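Local coordinates for protein capsid (Human calicivirus NLV/Boxer/2001/US, PDB 4RDL) that forms the shell of a norovirus particle, the protruding domain described here binding host blood-group glycans such as the Lewis y tetrasaccharide, at residues 134-139 with 158-163; 173-176 with 182-185. One frame throughout, in Å; residues are numbered along the deposited sequence.

How the interactions relate
From the N terminus, strand 133-139 opens interaction 1, and the chain then runs through strands 145-146 and 151-154 before the turn at 158-163 closes this first loop over 18 intervening residues. Strand 167-177 follows and opens interaction 2, which closes after five intervening residues, at 182-185. The two loops therefore stand in series, neither nested nor crossed. Both are tied to one antiparallel sheet, in which strand 113-121 lies between 133-139 and 167-177. Interaction 1 joins a strand outermost within this chain to a connecting loop; interaction 2 packs the loop after strand 167-177 back on that strand, beside the glycan site. Their centres are about 19 Å apart.

Interaction 1 (134-139 with 158-163); sequences GKVVIH and NELDQF
Val136 and Leu160 meet methyl to methyl, their side chains crossing at about a right angle. The nearest pair is Val136 CG2 and Leu160 CD2, at 4.0 Å, and Leu160 CD1 lies almost as close to the same valine methyl. Val136 points its CB at the loop and holds CG2 trans to its amide nitrogen, which carries that branch to both leucine methyls. Leu160 starts less directly: CG stands opposite the carbonyl carbon (chi1 -63°), and the extended second torsion (177°) takes the fork across to the strand. Both side chains also rest on Leu154. Strand 133-139 is outermost in its antiparallel sheet within this chain, and the 158-163 loop lies along it in the norovirus P2 subdomain. That loop tightens into a 3-10 segment, with Phe163 N bonded to Leu160 O at 2.9 Å. Over one face of the Phe163 ring, Gln162 CG lies 3.4 Å above the plane, offset toward the rim, while Glu159 O sits at the ring edge, in plane. Gly134 N approaches Phe163 CZ obliquely at 4.4 Å, and Phe119 stacks edge-to-face. Two water positions lie between the backbones of Lys135 and Glu159, but the oxygens of water 1 and water 2 are only 2.0 Å apart; they are probably alternatives, and any bridge through either one is doubtful.

Interaction 2 (173-176 with 182-185); sequences TWVS and TLNL. With GAL (beta-D-galactopyranose), chain C; FUC (alpha-L-fucopyranose), chain B.
Leu183, the residue most buried by this contact, turns its CB toward the strand and lays CD1 against Val175 CG1 at 3.7 Å. The two side chains cross at about a right angle. Val175 presents CG1 by holding it trans to the amide nitrogen (chi1 177°). Leu183 CD1 also lies 4.1 Å from Ser176 O, so the covering of Ser176 comes through its backbone. Around this apolar pair, Cys113 touches both side chains.

Ser176 faces the other way, its CB pointing away from the loop. A chi1 of 62° tucks the hydroxyl between the two backbone branches, where Ser176 OG lies 2.7 Å from GAL O4 and 3.0 Å from GAL O3. One hydroxyl proton cannot fully serve both, and which oxygen takes it is not settled; OG is also hydrogen-bonded to His116 NE2. C6 of one fucose reaches the Trp174 ring edge near its plane, with FUC C6 3.8 Å from Trp174 CZ3. Trp174 stacks on His116, which it faces together with Thr173 in a classic beta bulge. Asp114 OD2, Asn177 O and Thr179 OG1 also hydrogen-bond galactose. Because Ser176 meets the sugar with its hydroxyl and Leu183 with its carbonyl oxygen, the leucine-valine contact lies behind the blood-group glycan site. That site sits at the interface of the norovirus P dimer, where Asp131 of the second subunit packs on Trp174 and Gly130 N of the second subunit hydrogen-bonds fucose.

Interaction 1 (134-139 with 158-163)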
ATOM      1  N   GLY A 134     -18.550   7.283  -2.865  1.00 12.02           N
ATOM      2  CA  GLY A 134     -19.410   7.544  -1.733  1.00 12.39           C
ATOM      3  C   GLY A 134     -18.668   7.291  -0.441  1.00 10.97           C
ATOM      4  O   GLY A 134     -17.450   7.083  -0.440  1.00 11.41           O
ATOM      5  N   LYS A 135     -19.398   7.328   0.666  1.00 12.86           N
ATOM      6  CA  LYS A 135     -18.823   7.023   1.963  1.00 11.75           C
ATOM      7  C   LYS A 135     -19.896   6.371   2.804  1.00 11.60           C
ATOM      8  O   LYS A 135     -21.093   6.541   2.543  1.00 14.58           O
ATOM      9  CB  LYS A 135     -18.317   8.288   2.639  1.00 15.21           C
ATOM     10  CG  LYS A 135     -19.394   9.334   2.818  1.00 18.73           C
ATOM     11  CD  LYS A 135     -18.819  10.651   3.292  1.00 21.85           C
ATOM     12  CE  LYS A 135     -18.248  10.533   4.692  1.00 21.54           C
ATOM     13  NZ  LYS A 135     -17.893  11.879   5.227  1.00 20.47           N
ATOM     14  N   VAL A 136     -19.478   5.614   3.808  1.00 10.73           N
ATOM     15  CA  VAL A 136     -20.426   4.888   4.635  1.00 10.50           C
ATOM     16  C   VAL A 136     -19.749   4.444   5.922  1.00 10.22           C
ATOM     17  O   VAL A 136     -18.529   4.279   5.963  1.00 12.94           O
ATOM     18  CB  VAL A 136     -21.001   3.674   3.867  1.00 11.92           C
ATOM     19  CG1 VAL A 136     -19.952   2.599   3.685  1.00 13.08           C
ATOM     20  CG2 VAL A 136     -22.242   3.116   4.566  1.00 13.77           C
ATOM     21  N   VAL A 137     -20.540   4.287   6.976  1.00 10.95           N
ATOM     22  CA  VAL A 137     -20.042   3.782   8.245  1.00 10.92           C
ATOM     23  C   VAL A 137     -20.405   2.305   8.360  1.00 10.61           C
ATOM     24  O   VAL A 137     -21.536   1.903   8.047  1.00 10.97           O
ATOM     25  CB  VAL A 137     -20.652   4.552   9.430  1.00 11.76           C
ATOM     26  CG1 VAL A 137     -20.151   3.989  10.750  1.00 14.53           C
ATOM     27  CG2 VAL A 137     -20.340   6.039   9.309  1.00 13.69           C
ATOM     28  N   ILE A 138     -19.439   1.499   8.786  1.00 10.70           N
ATOM     29  CA  ILE A 138     -19.673   0.090   9.077  1.00 10.30           C
ATOM     30  C   ILE A 138     -19.288  -0.200  10.527  1.00 10.04           C
ATOM     31  O   ILE A 138     -18.138   0.011  10.932  1.00 11.63           O
ATOM     32  CB  ILE A 138     -18.862  -0.824   8.128  1.00 10.82           C
ATOM     33  CG1 ILE A 138     -19.259  -0.550   6.667  1.00 11.53           C
ATOM     34  CG2 ILE A 138     -19.061  -2.304   8.481  1.00 11.88           C
ATOM     35  CD1 ILE A 138     -18.452  -1.336   5.659  1.00 11.41           C
ATOM     36  N   HIS A 139     -20.246  -0.688  11.303  1.00 10.69           N
ATOM     37  CA  HIS A 139     -19.989  -1.111  12.678  1.00 10.70           C
ATOM     38  C   HIS A 139     -19.298  -2.463  12.684  1.00 10.08           C
ATOM     39  O   HIS A 139     -19.807  -3.419  12.097  1.00 11.52           O
ATOM     40  CB  HIS A 139     -21.310  -1.254  13.441  1.00 12.11           C
ATOM     41  CG  HIS A 139     -22.040   0.036  13.637  1.00 12.68           C
ATOM     42  ND1 HIS A 139     -23.332   0.092  14.120  1.00 13.95           N
ATOM     43  CD2 HIS A 139     -21.661   1.317  13.424  1.00 14.36           C
ATOM     44  CE1 HIS A 139     -23.713   1.355  14.197  1.00 15.69           C
ATOM     45  NE2 HIS A 139     -22.720   2.120  13.784  1.00 14.45           N
ATOM     46  N   ASN A 158     -28.570   7.763   3.846  1.00 21.62           N
ATOM     47  CA  ASN A 158     -29.480   8.336   2.854  1.00 23.37           C
ATOM     48  C   ASN A 158     -28.834   8.574   1.490  1.00 23.80           C
ATOM     49  O   ASN A 158     -29.411   9.232   0.625  1.00 26.07           O
ATOM     50  CB  ASN A 158     -30.111   9.631   3.373  1.00 27.28           C
ATOM     51  CG  ASN A 158     -31.016   9.402   4.569  1.00 33.27           C
ATOM     52  OD1 ASN A 158     -31.662   8.360   4.685  1.00 35.85           O
ATOM     53  ND2 ASN A 158     -31.070  10.380   5.465  1.00 37.15           N
ATOM     54  N   GLU A 159     -27.641   8.029   1.293  1.00 23.20           N
ATOM     55  CA  GLU A 159     -26.947   8.200   0.023  1.00 24.65           C
ATOM     56  C   GLU A 159     -26.394   6.878  -0.507  1.00 20.87           C
ATOM     57  O   GLU A 159     -25.366   6.848  -1.191  1.00 24.00           O
ATOM     58  CB  GLU A 159     -25.857   9.264   0.159  1.00 30.61           C
ATOM     59  CG  GLU A 159     -26.451  10.633   0.491  1.00 36.50           C
ATOM     60  CD  GLU A 159     -25.419  11.691   0.808  1.00 44.34           C
ATOM     61  OE1 GLU A 159     -24.213  11.393   0.732  1.00 47.80           O
ATOM     62  OE2 GLU A 159     -25.819  12.828   1.140  1.00 47.29           O
ATOM     63  N   LEU A 160     -27.092   5.790  -0.193  1.00 19.20           N
ATOM     64  CA  LEU A 160     -26.663   4.455  -0.614  1.00 17.34           C
ATOM     65  C   LEU A 160     -27.500   3.887  -1.754  1.00 18.26           C
ATOM     66  O   LEU A 160     -27.084   2.938  -2.415  1.00 18.20           O
ATOM     67  CB  LEU A 160     -26.689   3.477   0.567  1.00 17.12           C
ATOM     68  CG  LEU A 160     -25.750   3.777   1.737  1.00 15.55           C
ATOM     69  CD1 LEU A 160     -25.935   2.770   2.856  1.00 15.19           C
ATOM     70  CD2 LEU A 160     -24.308   3.790   1.262  1.00 18.75           C
ATOM     71  N   ASP A 161     -28.679   4.458  -1.987  1.00 21.55           N
ATOM     72  CA  ASP A 161     -29.612   3.876  -2.946  1.00 22.05           C
ATOM     73  C   ASP A 161     -29.034   3.699  -4.343  1.00 20.21           C
ATOM     74  O   ASP A 161     -29.281   2.679  -4.997  1.00 19.58           O
ATOM     75  CB  ASP A 161     -30.909   4.684  -3.013  1.00 25.15           C
ATOM     76  CG  ASP A 161     -31.820   4.405  -1.841  1.00 31.71           C
ATOM     77  OD1 ASP A 161     -31.796   3.262  -1.333  1.00 31.92           O
ATOM     78  OD2 ASP A 161     -32.555   5.321  -1.425  1.00 36.34           O
ATOM     79  N   GLN A 162     -28.272   4.686  -4.806  1.00 19.44           N
ATOM     80  CA  GLN A 162     -27.754   4.640  -6.168  1.00 20.13           C
ATOM     81  C   GLN A 162     -26.752   3.507  -6.326  1.00 17.10           C
ATOM     82  O   GLN A 162     -26.404   3.131  -7.448  1.00 20.44           O
ATOM     83  CB  GLN A 162     -27.107   5.970  -6.569  1.00 23.51           C
ATOM     84  CG  GLN A 162     -25.804   6.283  -5.847  1.00 25.26           C
ATOM     85  CD  GLN A 162     -24.918   7.234  -6.642  1.00 28.91           C
ATOM     86  OE1 GLN A 162     -24.621   6.992  -7.815  1.00 31.41           O
ATOM     87  NE2 GLN A 162     -24.498   8.321  -6.008  1.00 29.89           N
ATOM     88  N   PHE A 163     -26.288   2.967  -5.199  1.00 14.71           N
ATOM     89  CA  PHE A 163     -25.265   1.923  -5.227  1.00 14.37           C
ATOM     90  C   PHE A 163     -25.804   0.518  -5.002  1.00 13.36           C
ATOM     91  O   PHE A 163     -25.063  -0.459  -5.110  1.00 14.43           O
ATOM     92  CB  PHE A 163     -24.164   2.222  -4.202  1.00 14.34           C
ATOM     93  CG  PHE A 163     -23.455   3.517  -4.451  1.00 14.71           C
ATOM     94  CD1 PHE A 163     -22.595   3.647  -5.532  1.00 15.74           C
ATOM     95  CD2 PHE A 163     -23.652   4.604  -3.618  1.00 15.80           C
ATOM     96  CE1 PHE A 163     -21.938   4.833  -5.782  1.00 14.92           C
ATOM     97  CE2 PHE A 163     -22.996   5.803  -3.858  1.00 15.44           C
ATOM     98  CZ  PHE A 163     -22.140   5.919  -4.939  1.00 16.51           C
TER
HETATM   99  O   HOH W   1     -22.323   8.070  -0.307  1.00 29.38           O
HETATM  100  O   HOH W   2     -23.390   6.628   0.478  1.00 36.30           O

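Interaction 2 (173-176 with 182-185)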
ATOM      1  N   THR A 173     -11.108   5.074   5.890  1.00  9.43           N
ATOM      2  CA  THR A 173     -10.669   6.471   5.931  1.00 10.06           C
ATOM      3  C   THR A 173     -10.335   6.914   7.350  1.00 10.02           C
ATOM      4  O   THR A 173      -9.300   7.547   7.590  1.00 10.48           O
ATOM      5  CB  THR A 173     -11.730   7.399   5.327  1.00 10.16           C
ATOM      6  OG1 THR A 173     -11.973   6.979   3.981  1.00 13.27           O
ATOM      7  CG2 THR A 173     -11.269   8.854   5.321  1.00 12.13           C
ATOM      8  N   TRP A 174     -11.213   6.591   8.288  1.00 10.53           N
ATOM      9  CA  TRP A 174     -10.952   6.870   9.691  1.00  9.33           C
ATOM     10  C   TRP A 174     -11.809   5.967  10.582  1.00  9.54           C
ATOM     11  O   TRP A 174     -12.698   5.254  10.090  1.00 11.44           O
ATOM     12  CB  TRP A 174     -11.125   8.367  10.019  1.00 11.50           C
ATOM     13  CG  TRP A 174     -12.521   8.933   9.865  1.00 10.00           C
ATOM     14  CD1 TRP A 174     -13.183   9.199   8.697  1.00 11.92           C
ATOM     15  CD2 TRP A 174     -13.390   9.349  10.924  1.00 10.85           C
ATOM     16  NE1 TRP A 174     -14.428   9.728   8.969  1.00 12.54           N
ATOM     17  CE2 TRP A 174     -14.575   9.841  10.331  1.00 11.86           C
ATOM     18  CE3 TRP A 174     -13.286   9.351  12.322  1.00 13.05           C
ATOM     19  CZ2 TRP A 174     -15.646  10.326  11.082  1.00 13.14           C
ATOM     20  CZ3 TRP A 174     -14.345   9.843  13.066  1.00 12.99           C
ATOM     21  CH2 TRP A 174     -15.515  10.316  12.444  1.00 14.79           C
ATOM     22  N   VAL A 175     -11.514   5.977  11.879  1.00 10.13           N
ATOM     23  CA  VAL A 175     -12.156   5.106  12.850  1.00 10.93           C
ATOM     24  C   VAL A 175     -12.567   5.936  14.058  1.00 11.96           C
ATOM     25  O   VAL A 175     -11.836   6.840  14.472  1.00 12.96           O
ATOM     26  CB  VAL A 175     -11.191   3.978  13.311  1.00 11.51           C
ATOM     27  CG1 VAL A 175     -11.842   3.101  14.381  1.00 12.78           C
ATOM     28  CG2 VAL A 175     -10.735   3.139  12.120  1.00 12.36           C
ATOM     29  N   SER A 176     -13.741   5.644  14.601  1.00 11.89           N
ATOM     30  CA  SER A 176     -14.146   6.239  15.870  1.00 13.03           C
ATOM     31  C   SER A 176     -14.734   5.182  16.805  1.00 12.72           C
ATOM     32  O   SER A 176     -15.024   4.053  16.386  1.00 12.85           O
ATOM     33  CB  SER A 176     -15.149   7.375  15.650  1.00 13.43           C
ATOM     34  OG  SER A 176     -16.326   6.882  15.044  1.00 13.77           O
ATOM     35  N   THR A 182     -14.980   2.702  24.730  1.00 21.21           N
ATOM     36  CA  THR A 182     -13.736   3.345  24.321  1.00 21.51           C
ATOM     37  C   THR A 182     -13.231   2.663  23.054  1.00 19.30           C
ATOM     38  O   THR A 182     -13.610   1.525  22.758  1.00 19.38           O
ATOM     39  CB  THR A 182     -12.659   3.253  25.404  1.00 27.49           C
ATOM     40  OG1 THR A 182     -12.367   1.876  25.674  1.00 28.93           O
ATOM     41  CG2 THR A 182     -13.138   3.924  26.678  1.00 29.73           C
ATOM     42  N   LEU A 183     -12.391   3.363  22.302  1.00 17.86           N
ATOM     43  CA  LEU A 183     -11.777   2.774  21.120  1.00 17.09           C
ATOM     44  C   LEU A 183     -10.619   1.884  21.546  1.00 17.21           C
ATOM     45  O   LEU A 183      -9.629   2.361  22.113  1.00 22.38           O
ATOM     46  CB  LEU A 183     -11.304   3.862  20.155  1.00 16.86           C
ATOM     47  CG  LEU A 183     -10.664   3.376  18.851  1.00 15.97           C
ATOM     48  CD1 LEU A 183     -11.614   2.464  18.063  1.00 16.24           C
ATOM     49  CD2 LEU A 183     -10.233   4.563  18.002  1.00 17.54           C
ATOM     50  N   ASN A 184     -10.760   0.588  21.298  1.00 14.70           N
ATOM     51  CA  ASN A 184      -9.774  -0.401  21.721  1.00 15.02           C
ATOM     52  C   ASN A 184      -9.091  -1.018  20.507  1.00 13.59           C
ATOM     53  O   ASN A 184      -9.674  -1.850  19.805  1.00 14.85           O
ATOM     54  CB  ASN A 184     -10.456  -1.482  22.566  1.00 16.50           C
ATOM     55  CG  ASN A 184      -9.509  -2.588  22.989  1.00 17.11           C
ATOM     56  OD1 ASN A 184      -8.305  -2.517  22.758  1.00 16.75           O
ATOM     57  ND2 ASN A 184     -10.057  -3.620  23.625  1.00 19.96           N
ATOM     58  N   LEU A 185      -7.855  -0.597  20.256  1.00 13.12           N
ATOM     59  CA  LEU A 185      -7.120  -1.042  19.077  1.00 13.79           C
ATOM     60  C   LEU A 185      -6.586  -2.473  19.193  1.00 12.78           C
ATOM     61  O   LEU A 185      -5.969  -2.986  18.252  1.00 13.13           O
ATOM     62  CB  LEU A 185      -5.999  -0.055  18.742  1.00 14.73           C
ATOM     63  CG  LEU A 185      -6.460   1.386  18.512  1.00 15.24           C
ATOM     64  CD1 LEU A 185      -5.285   2.237  18.041  1.00 17.91           C
ATOM     65  CD2 LEU A 185      -7.607   1.446  17.506  1.00 15.12           C
TER
HETATM   66  C1  GAL C   2     -20.304  10.101  16.687  1.00 22.16           C
HETATM   67  C2  GAL C   2     -19.679   9.369  15.520  1.00 21.49           C
HETATM   68  C3  GAL C   2     -19.876   7.901  15.616  1.00 19.57           C
HETATM   69  C4  GAL C   2     -19.452   7.384  16.872  1.00 19.39           C
HETATM   70  C5  GAL C   2     -20.154   8.105  17.977  1.00 20.68           C
HETATM   71  C6  GAL C   2     -19.771   7.683  19.322  1.00 22.62           C
HETATM   72  O2  GAL C   2     -20.252   9.868  14.315  1.00 25.31           O
HETATM   73  O3  GAL C   2     -19.211   7.246  14.517  1.00 18.79           O
HETATM   74  O4  GAL C   2     -18.001   7.524  17.004  1.00 18.29           O
HETATM   75  O5  GAL C   2     -19.893   9.569  17.888  1.00 21.82           O
HETATM   76  O6  GAL C   2     -20.482   8.212  20.341  1.00 26.12           O
HETATM   77  C1  FUC B   4     -17.555  12.784  19.129  1.00 27.36           C
HETATM   78  C2  FUC B   4     -16.814  12.063  20.224  1.00 25.99           C
HETATM   79  C3  FUC B   4     -16.718  10.627  19.906  1.00 24.76           C
HETATM   80  C4  FUC B   4     -16.093  10.396  18.635  1.00 24.67           C
HETATM   81  C5  FUC B   4     -16.756  11.154  17.545  1.00 24.69           C
HETATM   82  C6  FUC B   4     -16.013  11.063  16.311  1.00 25.13           C
HETATM   83  O2  FUC B   4     -17.482  12.255  21.465  1.00 27.25           O
HETATM   84  O3  FUC B   4     -16.020   9.931  20.965  1.00 26.70           O
HETATM   85  O4  FUC B   4     -14.697  10.771  18.680  1.00 25.09           O
HETATM   86  O5  FUC B   4     -16.925  12.603  17.895  1.00 26.33           O